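Local coordinates for DNA endonuclease I-CeuI (Chlamydomonas eugametos, PDB 2EX5), which makes a staggered cut in double-stranded DNA just downstream of the site where its own intron inserts, as a magnesium-dependent LAGLIDADG homing endonuclease that works as a homodimer, at residues R89-V94 with A117-T122; G61-N66 with F85-H90; T69-T74 with E194-L199. The protein carries 1 engineered substitution. All coordinates share one frame; numbering follows the deposited sequence.

Interaction 1 of 3, residues R89-V94 with A117-T122; sequences RHVNGV and ATLVLT. Engineered in segment 89-94: R89 (natural residue Gln). With nucleotides of chain B.
R89, engineered from glutamine, and L119 form an antiparallel hydrogen-bonded pair. R89 N gives its hydrogen to L119 O at 3.1 Å, and L119 N gives its own to R89 O at 2.9 Å. Beyond them H90 and T118 make a non-hydrogen-bonded pair whose side chains diverge, and V91 N then bonds to A117 O at 2.7 Å. That same carbonyl oxygen stands 4.1 Å above the H90 ring, over its centre, while A117 CB touches H90 CE1 and V91 CG1. On the face that carries the R89 and L119 side chains, L119 CD2 lies 3.6 Å from V94 CG2 and also meets V91 CG2; in both valines it is the branch anti to the backbone N that reaches the leucine.

The end of this strand also meets DNA. R89 NH1 donates to OP2 of DG15 of chain B at 2.9 Å, the oxygen lying at the guanidinium edge in its plane. H90 N points at the same OP2 from 2.7 Å in a nearly straight bond (169°), so two N-H groups grip one phosphate oxygen. R89 CG is anti to the backbone N (chi1 -166°). G93 CA lies over one face of the guanidinium, toward its rim, where a side chain would collide with R89 NE.

Further out, backbone bonds from G93 N to H90 O and from V94 N to V91 O hold the turn that leads into helix 94-104. F40 covers V91, V94 and L119, and L97 touches R89 and L119. N92 ND2 bonds to E148 of the second subunit. Two adjacent antiparallel strands, joined through helix 94-104 and the edge strand 108-111, in a sheet set against DNA, are typical of the LAGLIDADG fold.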
loop_
_atom_site.group_PDB
_atom_site.type_symbol
_atom_site.label_atom_id
_atom_site.label_comp_id
_atom_site.label_asym_id
_atom_site.label_seq_id
_atom_site.Cartn_x
_atom_site.Cartn_y
_atom_site.Cartn_z
ATOM N N ARG C 89 -0.349 4.695 -7.842
ATOM C CA ARG C 89 0.193 3.373 -8.168
ATOM C C ARG C 89 1.057 3.525 -9.398
ATOM O O ARG C 89 0.696 4.204 -10.309
ATOM C CB ARG C 89 -0.975 2.438 -8.462
ATOM C CG ARG C 89 -0.743 0.947 -8.511
ATOM C CD ARG C 89 -0.098 0.192 -7.286
ATOM N NE ARG C 89 0.180 -1.164 -7.736
ATOM C CZ ARG C 89 1.348 -1.627 -8.234
ATOM N NH1 ARG C 89 2.439 -0.898 -8.212
ATOM N NH2 ARG C 89 1.444 -2.900 -8.678
ATOM N N HIS C 90 2.195 2.873 -9.413
ATOM C CA HIS C 90 2.957 2.707 -10.628
ATOM C C HIS C 90 2.071 2.157 -11.743
ATOM O O HIS C 90 1.203 1.272 -11.515
ATOM C CB HIS C 90 4.091 1.751 -10.329
ATOM C CG HIS C 90 4.986 1.488 -11.494
ATOM N ND1 HIS C 90 6.263 2.005 -11.589
ATOM C CD2 HIS C 90 4.773 0.807 -12.642
ATOM C CE1 HIS C 90 6.829 1.585 -12.704
ATOM N NE2 HIS C 90 5.938 0.871 -13.364
ATOM N N VAL C 91 2.269 2.689 -12.942
ATOM C CA VAL C 91 1.606 2.158 -14.141
ATOM C C VAL C 91 1.437 0.592 -14.250
ATOM O O VAL C 91 0.378 0.126 -14.615
ATOM C CB VAL C 91 2.221 2.696 -15.419
ATOM C CG1 VAL C 91 3.614 2.054 -15.712
ATOM C CG2 VAL C 91 1.217 2.383 -16.560
ATOM N N ASN C 92 2.436 -0.219 -13.913
ATOM C CA ASN C 92 2.233 -1.703 -13.872
ATOM C C ASN C 92 1.030 -2.200 -13.019
ATOM O O ASN C 92 0.589 -3.354 -13.155
ATOM C CB ASN C 92 3.466 -2.501 -13.398
ATOM C CG ASN C 92 4.708 -2.186 -14.099
ATOM O OD1 ASN C 92 4.706 -1.513 -15.142
ATOM N ND2 ASN C 92 5.852 -2.602 -13.488
ATOM N N GLY C 93 0.466 -1.345 -12.186
ATOM C CA GLY C 93 -0.732 -1.688 -11.439
ATOM C C GLY C 93 -1.990 -0.900 -11.714
ATOM O O GLY C 93 -2.953 -0.971 -10.924
ATOM N N VAL C 94 -2.008 -0.149 -12.819
ATOM C CA VAL C 94 -3.169 0.524 -13.353
ATOM C C VAL C 94 -4.478 -0.266 -13.319
ATOM O O VAL C 94 -5.609 0.269 -13.109
ATOM C CB VAL C 94 -2.838 1.076 -14.794
ATOM C CG1 VAL C 94 -2.627 -0.123 -15.898
ATOM C CG2 VAL C 94 -3.864 2.133 -15.263
ATOM N N ALA C 117 6.956 6.798 -13.731
ATOM C CA ALA C 117 5.867 5.996 -14.355
ATOM C C ALA C 117 4.681 5.774 -13.386
ATOM O O ALA C 117 3.765 4.886 -13.596
ATOM C CB ALA C 117 6.435 4.699 -14.973
ATOM N N THR C 118 4.616 6.669 -12.379
ATOM C CA THR C 118 3.434 6.607 -11.544
ATOM C C THR C 118 2.159 7.321 -11.939
ATOM O O THR C 118 2.151 8.426 -12.428
ATOM C CB THR C 118 3.656 6.776 -10.019
ATOM O OG1 THR C 118 3.144 8.008 -9.606
ATOM C CG2 THR C 118 5.033 6.596 -9.572
ATOM N N LEU C 119 1.052 6.744 -11.579
ATOM C CA LEU C 119 -0.230 7.309 -11.970
ATOM C C LEU C 119 -1.000 7.652 -10.712
ATOM O O LEU C 119 -0.735 7.048 -9.744
ATOM C CB LEU C 119 -0.963 6.175 -12.743
ATOM C CG LEU C 119 -0.961 6.098 -14.297
ATOM C CD1 LEU C 119 0.225 6.847 -15.104
ATOM C CD2 LEU C 119 -1.391 4.724 -14.911
ATOM N N VAL C 120 -1.981 8.559 -10.725
ATOM C CA VAL C 120 -2.712 8.957 -9.551
ATOM C C VAL C 120 -4.104 8.989 -10.026
ATOM O O VAL C 120 -4.363 9.534 -11.081
ATOM C CB VAL C 120 -2.311 10.352 -8.992
ATOM C CG1 VAL C 120 -3.144 10.708 -7.757
ATOM C CG2 VAL C 120 -0.926 10.301 -8.571
ATOM N N LEU C 121 -5.034 8.416 -9.267
ATOM C CA LEU C 121 -6.425 8.612 -9.505
ATOM C C LEU C 121 -6.963 9.568 -8.437
ATOM O O LEU C 121 -6.726 9.377 -7.244
ATOM C CB LEU C 121 -7.114 7.204 -9.511
ATOM C CG LEU C 121 -8.621 7.011 -9.210
ATOM C CD1 LEU C 121 -9.508 7.949 -9.790
ATOM C CD2 LEU C 121 -8.995 5.683 -9.711
ATOM N N THR C 122 -7.672 10.596 -8.855
ATOM C CA THR C 122 -8.211 11.697 -7.963
ATOM C C THR C 122 -9.698 11.881 -8.056
ATOM O O THR C 122 -10.266 11.889 -9.160
ATOM C CB THR C 122 -7.495 13.091 -8.319
ATOM O OG1 THR C 122 -6.045 12.903 -8.289
ATOM C CG2 THR C 122 -7.774 14.193 -7.319
ATOM P P DG B 15 3.660 2.065 -5.899
ATOM O OP1 DG B 15 3.391 1.120 -4.736
ATOM O OP2 DG B 15 3.339 1.644 -7.286
ATOM O "O5'" DG B 15 2.626 3.241 -5.487
ATOM C "C5'" DG B 15 2.735 4.374 -4.683
ATOM C "C4'" DG B 15 3.087 4.183 -3.233
ATOM O "O4'" DG B 15 4.183 5.092 -3.316
ATOM C "C3'" DG B 15 2.049 4.742 -2.231
ATOM O "O3'" DG B 15 2.436 4.176 -1.021
ATOM C "C2'" DG B 15 2.235 6.201 -2.407
ATOM C "C1'" DG B 15 3.757 6.207 -2.608
ATOM N N9 DG B 15 4.385 7.340 -3.248
ATOM C C8 DG B 15 4.474 7.596 -4.603
ATOM N N7 DG B 15 5.088 8.689 -4.883
ATOM C C5 DG B 15 5.476 9.170 -3.604
ATOM C C6 DG B 15 6.197 10.298 -3.297
ATOM O O6 DG B 15 6.641 11.029 -4.142
ATOM N N1 DG B 15 6.451 10.553 -1.958
ATOM C C2 DG B 15 5.993 9.706 -0.996
ATOM N N2 DG B 15 6.363 10.063 0.225
ATOM N N3 DG B 15 5.298 8.564 -1.228
ATOM C C4 DG B 15 5.069 8.369 -2.579
#

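Interaction 2 of 3, residues G61-N66 with F85-H90; sequences GEASLN and FNVTRH. Engineered in segment 85-90: R89 (natural residue Gln). With CA (calcium ion), chain E; nucleotides of chain B.
F85 meets L65 and A63 on the protein-facing side of the sheet: L65 CD2 comes to the ring edge, 3.7 Å from F85 CD2, and A63 CB touches F85 CE2. Next, N86 and S64 form the hydrogen-bonded pair, with S64 N to N86 O at 2.9 Å and N86 N to S64 O at 3.0 Å. Their side chains face DNA. S64 OG, anti to the backbone N (chi1 174°), donates to OP2 of DA17 of chain B at 2.7 Å, and the N86 amide lies against the N7 side of that adenine. An alanine at N86 would keep the strand bonds but would probably leave the adenine edge without its amide neighbour. V87 turns back inward, its CG1 3.6 Å from E62 O. T88 OG1 and E62 O share a water. R89 NE is 4.4 Å from E62 OE2, opposite charges near each other but beyond a salt bridge, the oxygen lying well out of the guanidinium plane.

E62 OE1 binds calcium at 2.4 Å, joined by OP2 of DG16 of chain B and by E62 of the second subunit. The strand pairing thus sets phosphate-binding groups beside a metal site shared between the subunits.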
loop_
_atom_site.group_PDB
_atom_site.type_symbol
_atom_site.label_atom_id
_atom_site.label_comp_id
_atom_site.label_asym_id
_atom_site.label_seq_id
_atom_site.Cartn_x
_atom_site.Cartn_y
_atom_site.Cartn_z
ATOM N N GLY C 61 -4.255 0.507 1.952
ATOM C CA GLY C 61 -2.877 0.563 1.566
ATOM C C GLY C 61 -2.402 1.800 0.836
ATOM O O GLY C 61 -1.347 2.274 1.188
ATOM N N GLU C 62 -3.119 2.291 -0.187
ATOM C CA GLU C 62 -2.526 3.136 -1.216
ATOM C C GLU C 62 -3.286 4.478 -1.419
ATOM O O GLU C 62 -2.889 5.314 -2.236
ATOM C CB GLU C 62 -2.534 2.377 -2.556
ATOM C CG GLU C 62 -1.897 0.979 -2.603
ATOM C CD GLU C 62 -0.427 1.030 -2.781
ATOM O OE1 GLU C 62 0.175 1.828 -2.073
ATOM O OE2 GLU C 62 0.156 0.324 -3.643
ATOM N N ALA C 63 -4.442 4.604 -0.771
ATOM C CA ALA C 63 -5.372 5.736 -0.970
ATOM C C ALA C 63 -5.167 6.722 0.181
ATOM O O ALA C 63 -4.578 6.396 1.210
ATOM C CB ALA C 63 -6.803 5.210 -0.939
ATOM N N SER C 64 -5.675 7.933 0.015
ATOM C CA SER C 64 -5.423 8.960 0.938
ATOM C C SER C 64 -6.626 9.791 0.858
ATOM O O SER C 64 -7.050 10.132 -0.218
ATOM C CB SER C 64 -4.213 9.771 0.522
ATOM O OG SER C 64 -4.132 10.847 1.442
ATOM N N LEU C 65 -7.204 10.099 2.013
ATOM C CA LEU C 65 -8.214 11.096 2.125
ATOM C C LEU C 65 -7.569 12.284 2.815
ATOM O O LEU C 65 -7.135 12.178 4.013
ATOM C CB LEU C 65 -9.370 10.548 3.029
ATOM C CG LEU C 65 -10.303 9.486 2.394
ATOM C CD1 LEU C 65 -11.071 8.780 3.515
ATOM C CD2 LEU C 65 -11.268 10.106 1.433
ATOM N N ASN C 66 -7.529 13.449 2.151
ATOM C CA ASN C 66 -6.716 14.497 2.771
ATOM C C ASN C 66 -7.349 15.860 2.666
ATOM O O ASN C 66 -8.289 16.057 1.884
ATOM C CB ASN C 66 -5.284 14.421 2.252
ATOM C CG ASN C 66 -5.216 14.588 0.708
ATOM O OD1 ASN C 66 -4.845 13.626 -0.023
ATOM N ND2 ASN C 66 -5.524 15.790 0.246
ATOM N N PHE C 85 -9.718 12.979 -2.315
ATOM C CA PHE C 85 -9.345 11.551 -2.253
ATOM C C PHE C 85 -8.353 11.211 -3.354
ATOM O O PHE C 85 -8.586 11.614 -4.455
ATOM C CB PHE C 85 -10.622 10.794 -2.460
ATOM C CG PHE C 85 -10.428 9.308 -2.744
ATOM C CD1 PHE C 85 -10.510 8.806 -4.054
ATOM C CD2 PHE C 85 -10.199 8.447 -1.724
ATOM C CE1 PHE C 85 -10.310 7.424 -4.302
ATOM C CE2 PHE C 85 -9.978 7.081 -1.970
ATOM C CZ PHE C 85 -10.073 6.583 -3.280
ATOM N N ASN C 86 -7.298 10.417 -3.147
ATOM C CA ASN C 86 -6.489 10.032 -4.315
ATOM C C ASN C 86 -5.948 8.711 -4.040
ATOM O O ASN C 86 -5.906 8.327 -2.861
ATOM C CB ASN C 86 -5.294 10.974 -4.713
ATOM C CG ASN C 86 -4.190 11.109 -3.645
ATOM O OD1 ASN C 86 -3.895 12.198 -3.245
ATOM N ND2 ASN C 86 -3.591 10.034 -3.205
ATOM N N VAL C 87 -5.456 8.065 -5.111
ATOM C CA VAL C 87 -4.810 6.731 -5.057
ATOM C C VAL C 87 -3.742 6.691 -6.101
ATOM O O VAL C 87 -4.041 6.868 -7.260
ATOM C CB VAL C 87 -5.791 5.565 -5.412
ATOM C CG1 VAL C 87 -5.310 4.119 -4.686
ATOM C CG2 VAL C 87 -7.082 5.911 -4.949
ATOM N N THR C 88 -2.563 6.229 -5.706
ATOM C CA THR C 88 -1.334 6.317 -6.416
ATOM C C THR C 88 -0.851 4.915 -6.636
ATOM O O THR C 88 -1.031 4.021 -5.824
ATOM C CB THR C 88 -0.331 7.113 -5.567
ATOM O OG1 THR C 88 -1.011 8.316 -5.208
ATOM C CG2 THR C 88 0.982 7.394 -6.299
ATOM N N ARG C 89 -0.349 4.695 -7.842
ATOM C CA ARG C 89 0.193 3.373 -8.168
ATOM C C ARG C 89 1.057 3.525 -9.398
ATOM O O ARG C 89 0.696 4.204 -10.309
ATOM C CB ARG C 89 -0.975 2.438 -8.462
ATOM C CG ARG C 89 -0.743 0.947 -8.511
ATOM C CD ARG C 89 -0.098 0.192 -7.286
ATOM N NE ARG C 89 0.180 -1.164 -7.736
ATOM C CZ ARG C 89 1.348 -1.627 -8.234
ATOM N NH1 ARG C 89 2.439 -0.898 -8.212
ATOM N NH2 ARG C 89 1.444 -2.900 -8.678
ATOM N N HIS C 90 2.195 2.873 -9.413
ATOM C CA HIS C 90 2.957 2.707 -10.628
ATOM C C HIS C 90 2.071 2.157 -11.743
ATOM O O HIS C 90 1.203 1.272 -11.515
ATOM C CB HIS C 90 4.091 1.751 -10.329
ATOM C CG HIS C 90 4.986 1.488 -11.494
ATOM N ND1 HIS C 90 6.263 2.005 -11.589
ATOM C CD2 HIS C 90 4.773 0.807 -12.642
ATOM C CE1 HIS C 90 6.829 1.585 -12.704
ATOM N NE2 HIS C 90 5.938 0.871 -13.364
HETATM CA CA CA E . 1.424 1.339 -0.102
ATOM P P DG B 15 3.660 2.065 -5.899
ATOM O OP1 DG B 15 3.391 1.120 -4.736
ATOM O OP2 DG B 15 3.339 1.644 -7.286
ATOM O "O5'" DG B 15 2.626 3.241 -5.487
ATOM C "C5'" DG B 15 2.735 4.374 -4.683
ATOM C "C4'" DG B 15 3.087 4.183 -3.233
ATOM O "O4'" DG B 15 4.183 5.092 -3.316
ATOM C "C3'" DG B 15 2.049 4.742 -2.231
ATOM O "O3'" DG B 15 2.436 4.176 -1.021
ATOM C "C2'" DG B 15 2.235 6.201 -2.407
ATOM C "C1'" DG B 15 3.757 6.207 -2.608
ATOM N N9 DG B 15 4.385 7.340 -3.248
ATOM C C8 DG B 15 4.474 7.596 -4.603
ATOM N N7 DG B 15 5.088 8.689 -4.883
ATOM C C5 DG B 15 5.476 9.170 -3.604
ATOM C C6 DG B 15 6.197 10.298 -3.297
ATOM O O6 DG B 15 6.641 11.029 -4.142
ATOM N N1 DG B 15 6.451 10.553 -1.958
ATOM C C2 DG B 15 5.993 9.706 -0.996
ATOM N N2 DG B 15 6.363 10.063 0.225
ATOM N N3 DG B 15 5.298 8.564 -1.228
ATOM C C4 DG B 15 5.069 8.369 -2.579
ATOM P P DG B 16 1.764 4.512 0.428
ATOM O OP1 DG B 16 2.580 5.504 1.123
ATOM O OP2 DG B 16 1.600 3.199 1.101
ATOM O "O5'" DG B 16 0.354 5.131 -0.082
ATOM C "C5'" DG B 16 -0.590 5.956 0.547
ATOM C "C4'" DG B 16 0.085 7.236 1.153
ATOM O "O4'" DG B 16 1.085 8.002 0.400
ATOM C "C3'" DG B 16 -0.880 8.279 1.519
ATOM O "O3'" DG B 16 -0.525 8.467 2.989
ATOM C "C2'" DG B 16 -0.615 9.402 0.503
ATOM C "C1'" DG B 16 0.896 9.389 0.375
ATOM N N9 DG B 16 1.411 9.971 -0.927
ATOM C C8 DG B 16 0.996 9.649 -2.214
ATOM N N7 DG B 16 1.529 10.351 -3.155
ATOM C C5 DG B 16 2.410 11.190 -2.470
ATOM C C6 DG B 16 3.335 12.141 -2.952
ATOM O O6 DG B 16 3.468 12.420 -4.171
ATOM N N1 DG B 16 4.055 12.849 -1.937
ATOM C C2 DG B 16 3.836 12.569 -0.582
ATOM N N2 DG B 16 4.514 13.155 0.424
ATOM N N3 DG B 16 3.049 11.615 -0.190
ATOM C C4 DG B 16 2.349 10.978 -1.144
ATOM P P DA B 17 -1.487 9.360 3.756
ATOM O OP1 DA B 17 -1.172 9.084 5.165
ATOM O OP2 DA B 17 -2.887 9.225 3.243
ATOM O "O5'" DA B 17 -1.115 10.881 3.349
ATOM C "C5'" DA B 17 0.201 11.482 3.772
ATOM C "C4'" DA B 17 0.218 12.946 3.336
ATOM O "O4'" DA B 17 0.439 12.906 1.879
ATOM C "C3'" DA B 17 -1.101 13.644 3.496
ATOM O "O3'" DA B 17 -0.833 14.856 4.141
ATOM C "C2'" DA B 17 -1.571 13.848 2.000
ATOM C "C1'" DA B 17 -0.269 13.895 1.238
ATOM N N9 DA B 17 -0.291 13.752 -0.251
ATOM C C8 DA B 17 -1.163 13.024 -1.089
ATOM N N7 DA B 17 -0.874 13.143 -2.350
ATOM C C5 DA B 17 0.223 14.041 -2.391
ATOM C C6 DA B 17 1.011 14.627 -3.431
ATOM N N6 DA B 17 0.840 14.456 -4.749
ATOM N N1 DA B 17 2.034 15.454 -3.075
ATOM C C2 DA B 17 2.260 15.709 -1.757
ATOM N N3 DA B 17 1.621 15.196 -0.671
ATOM C C4 DA B 17 0.592 14.383 -1.081
HETATM O O HOH W 1 -2.155 8.218 -2.527
#

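Interaction 3 of 3, residues T69-T74 with E194-L199; sequences TKKLAT and EGFPNL. With nucleotides of chain B.
K71 NZ sits over one face of the F196 ring in a cation-pi contact, 3.9 Å from the ring centroid and 30° off its normal. The ammonium group also makes a weak hydrogen bond to G195 O at 3.2 Å. Bends at chi3 and chi4 curl the lysine chain back, so that its nitrogen serves the ring and the carbonyl together.

Apolar contact comes from T69, whose CG2 touches F196 CE1 at 3.8 Å, the two side chains crossing at about a right angle. T69 O meets the same ring at its edge, near the plane. G195 has no side chain, and a CB here would run into T69 O; the glycine lets the backbones approach.

The remaining polar contacts involve DNA. T69 N donates to OP2 of DC19 of chain B at 3.0 Å, and G195 N to OP1 of the same phosphate at 2.9 Å, so each segment holds one oxygen. A water accepts from F196 N and can donate to T69 O and to that OP1, although more acceptors surround it than it has protons. K70 NZ turns to the base of DG20 of chain B, donating to N7 at 2.6 Å and weakly to O6, a reading of guanine from the major-groove edge.

W182 of helix 171-185 packs on both T69 and F196, and L79 of strand 79-90 touches the same two residues. From helix 199-206, F205 meets the F196 ring and forms a second cation-pi contact with K71, so the loop between these helices is held against the outer strand 63-71.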
loop_
_atom_site.group_PDB
_atom_site.type_symbol
_atom_site.label_atom_id
_atom_site.label_comp_id
_atom_site.label_asym_id
_atom_site.label_seq_id
_atom_site.Cartn_x
_atom_site.Cartn_y
_atom_site.Cartn_z
ATOM N N THR C 69 -5.149 23.232 3.370
ATOM C CA THR C 69 -5.579 24.551 3.734
ATOM C C THR C 69 -4.598 25.526 3.187
ATOM O O THR C 69 -3.431 25.500 3.552
ATOM C CB THR C 69 -5.777 24.740 5.259
ATOM O OG1 THR C 69 -6.879 23.961 5.665
ATOM C CG2 THR C 69 -6.137 26.225 5.618
ATOM N N LYS C 70 -5.088 26.424 2.324
ATOM C CA LYS C 70 -4.196 27.181 1.440
ATOM C C LYS C 70 -4.722 28.567 1.161
ATOM O O LYS C 70 -5.913 28.822 1.205
ATOM C CB LYS C 70 -3.995 26.420 0.132
ATOM C CG LYS C 70 -5.379 26.084 -0.426
ATOM C CD LYS C 70 -5.373 25.545 -1.842
ATOM C CE LYS C 70 -4.920 24.122 -1.962
ATOM N NZ LYS C 70 -5.413 23.824 -3.337
ATOM N N LYS C 71 -3.807 29.488 0.896
ATOM C CA LYS C 71 -4.225 30.864 0.667
ATOM C C LYS C 71 -4.924 30.926 -0.690
ATOM O O LYS C 71 -4.409 30.367 -1.691
ATOM C CB LYS C 71 -3.020 31.822 0.679
ATOM C CG LYS C 71 -2.659 32.341 2.044
ATOM C CD LYS C 71 -1.327 33.032 1.963
ATOM C CE LYS C 71 -0.216 32.079 2.429
ATOM N NZ LYS C 71 -0.689 31.120 3.532
ATOM N N LEU C 72 -6.063 31.615 -0.707
ATOM C CA LEU C 72 -6.699 32.013 -1.912
ATOM C C LEU C 72 -7.183 33.448 -1.729
ATOM O O LEU C 72 -8.201 33.657 -1.067
ATOM C CB LEU C 72 -7.875 31.109 -2.150
ATOM C CG LEU C 72 -8.232 30.847 -3.598
ATOM C CD1 LEU C 72 -9.435 29.896 -3.728
ATOM C CD2 LEU C 72 -8.486 32.174 -4.262
ATOM N N ALA C 73 -6.481 34.413 -2.353
ATOM C CA ALA C 73 -6.735 35.883 -2.226
ATOM C C ALA C 73 -8.177 36.353 -2.415
ATOM O O ALA C 73 -8.661 37.239 -1.674
ATOM C CB ALA C 73 -5.813 36.657 -3.149
ATOM N N THR C 74 -8.851 35.732 -3.376
ATOM C CA THR C 74 -10.206 36.049 -3.760
ATOM C C THR C 74 -11.353 35.425 -2.888
ATOM O O THR C 74 -12.568 35.596 -3.203
ATOM C CB THR C 74 -10.393 35.596 -5.240
ATOM O OG1 THR C 74 -11.381 36.417 -5.874
ATOM C CG2 THR C 74 -10.754 34.123 -5.382
ATOM N N GLU C 194 4.255 23.877 3.440
ATOM C CA GLU C 194 2.994 23.925 4.153
ATOM C C GLU C 194 2.385 25.299 3.997
ATOM O O GLU C 194 3.112 26.279 3.868
ATOM C CB GLU C 194 3.188 23.566 5.638
ATOM C CG GLU C 194 4.015 24.661 6.429
ATOM C CD GLU C 194 4.281 24.189 7.844
ATOM O OE1 GLU C 194 3.577 23.249 8.313
ATOM O OE2 GLU C 194 5.246 24.699 8.469
ATOM N N GLY C 195 1.044 25.364 3.901
ATOM C CA GLY C 195 0.394 26.624 3.692
ATOM C C GLY C 195 0.335 27.376 5.058
ATOM O O GLY C 195 0.506 28.596 5.051
ATOM N N PHE C 196 0.011 26.663 6.172
ATOM C CA PHE C 196 0.073 27.204 7.579
ATOM C C PHE C 196 0.905 26.368 8.556
ATOM O O PHE C 196 0.787 25.095 8.614
ATOM C CB PHE C 196 -1.293 27.584 8.182
ATOM C CG PHE C 196 -2.044 28.579 7.328
ATOM C CD1 PHE C 196 -2.874 28.144 6.257
ATOM C CD2 PHE C 196 -1.888 29.960 7.527
ATOM C CE1 PHE C 196 -3.515 29.022 5.455
ATOM C CE2 PHE C 196 -2.543 30.897 6.694
ATOM C CZ PHE C 196 -3.368 30.433 5.629
ATOM N N PRO C 197 1.768 27.074 9.353
ATOM C CA PRO C 197 2.649 26.450 10.350
ATOM C C PRO C 197 1.887 25.580 11.305
ATOM O O PRO C 197 2.442 24.589 11.752
ATOM C CB PRO C 197 3.165 27.669 11.205
ATOM C CG PRO C 197 2.925 28.812 10.463
ATOM C CD PRO C 197 1.929 28.532 9.339
ATOM N N ASN C 198 0.704 26.055 11.701
ATOM C CA ASN C 198 -0.021 25.459 12.770
ATOM C C ASN C 198 -1.402 25.969 12.799
ATOM O O ASN C 198 -1.742 26.801 12.013
ATOM C CB ASN C 198 0.650 25.641 14.184
ATOM C CG ASN C 198 0.598 27.113 14.747
ATOM O OD1 ASN C 198 0.282 28.105 14.041
ATOM N ND2 ASN C 198 0.935 27.225 16.063
ATOM N N LEU C 199 -2.224 25.454 13.707
ATOM C CA LEU C 199 -3.617 25.877 13.806
ATOM C C LEU C 199 -3.886 27.398 14.092
ATOM O O LEU C 199 -4.804 28.057 13.472
ATOM C CB LEU C 199 -4.292 24.937 14.837
ATOM C CG LEU C 199 -5.745 25.279 15.140
ATOM C CD1 LEU C 199 -6.685 25.154 13.852
ATOM C CD2 LEU C 199 -6.372 24.586 16.224
ATOM P P DC B 19 -0.851 22.099 2.584
ATOM O OP1 DC B 19 -0.051 22.711 3.689
ATOM O OP2 DC B 19 -2.342 22.250 2.814
ATOM O "O5'" DC B 19 -0.409 22.660 1.197
ATOM C "C5'" DC B 19 0.924 22.493 0.772
ATOM C "C4'" DC B 19 1.099 23.396 -0.453
ATOM O "O4'" DC B 19 0.660 22.637 -1.616
ATOM C "C3'" DC B 19 0.240 24.641 -0.464
ATOM O "O3'" DC B 19 1.177 25.674 -0.839
ATOM C "C2'" DC B 19 -0.871 24.362 -1.523
ATOM C "C1'" DC B 19 -0.240 23.301 -2.446
ATOM N N1 DC B 19 -1.179 22.172 -2.968
ATOM C C2 DC B 19 -1.246 21.958 -4.320
ATOM O O2 DC B 19 -0.594 22.720 -5.079
ATOM N N3 DC B 19 -2.099 20.994 -4.795
ATOM C C4 DC B 19 -2.861 20.250 -4.018
ATOM N N4 DC B 19 -3.626 19.314 -4.621
ATOM C C5 DC B 19 -2.798 20.438 -2.618
ATOM C C6 DC B 19 -1.972 21.403 -2.160
ATOM P P DG B 20 0.763 27.105 -1.451
ATOM O OP1 DG B 20 2.048 27.842 -1.396
ATOM O OP2 DG B 20 -0.449 27.731 -0.905
ATOM O "O5'" DG B 20 0.623 26.882 -3.049
ATOM C "C5'" DG B 20 1.663 26.445 -3.991
ATOM C "C4'" DG B 20 1.127 26.948 -5.319
ATOM O "O4'" DG B 20 0.245 25.970 -5.987
ATOM C "C3'" DG B 20 0.357 28.290 -5.187
ATOM O "O3'" DG B 20 1.055 29.244 -5.984
ATOM C "C2'" DG B 20 -1.041 28.058 -5.707
ATOM C "C1'" DG B 20 -0.986 26.663 -6.339
ATOM N N9 DG B 20 -2.034 25.710 -5.976
ATOM C C8 DG B 20 -2.517 25.462 -4.733
ATOM N N7 DG B 20 -3.401 24.494 -4.768
ATOM C C5 DG B 20 -3.507 24.125 -6.096
ATOM C C6 DG B 20 -4.348 23.165 -6.695
ATOM O O6 DG B 20 -5.135 22.407 -6.127
ATOM N N1 DG B 20 -4.188 23.088 -8.044
ATOM C C2 DG B 20 -3.321 23.868 -8.718
ATOM N N2 DG B 20 -3.303 23.628 -10.053
ATOM N N3 DG B 20 -2.545 24.818 -8.157
ATOM C C4 DG B 20 -2.678 24.851 -6.840
HETATM O O HOH W 2 -1.525 24.055 5.567
#

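Overall arrangement
All three contacts involve one four-stranded antiparallel sheet. Interactions 1 and 2 share R89 and H90 on strand 79-90, which lies between strands 63-71 and 118-123; their centres are 10 Å apart, and they touch where L121 N reaches V87 O. Interaction 3 uses the far part of strand 63-71, about 23 Å from interaction 2 and 29 Å from interaction 1, centre to centre. Along the chain the segments of interactions 2 and 3 alternate, and interaction 1 falls wholly between the two segments of interaction 3, whose second segment comes from near the C-terminus. Together they follow the DNA strand of chain B from DG15 to DG20, linking a metal site at the subunit interface with outlying phosphate and base contacts.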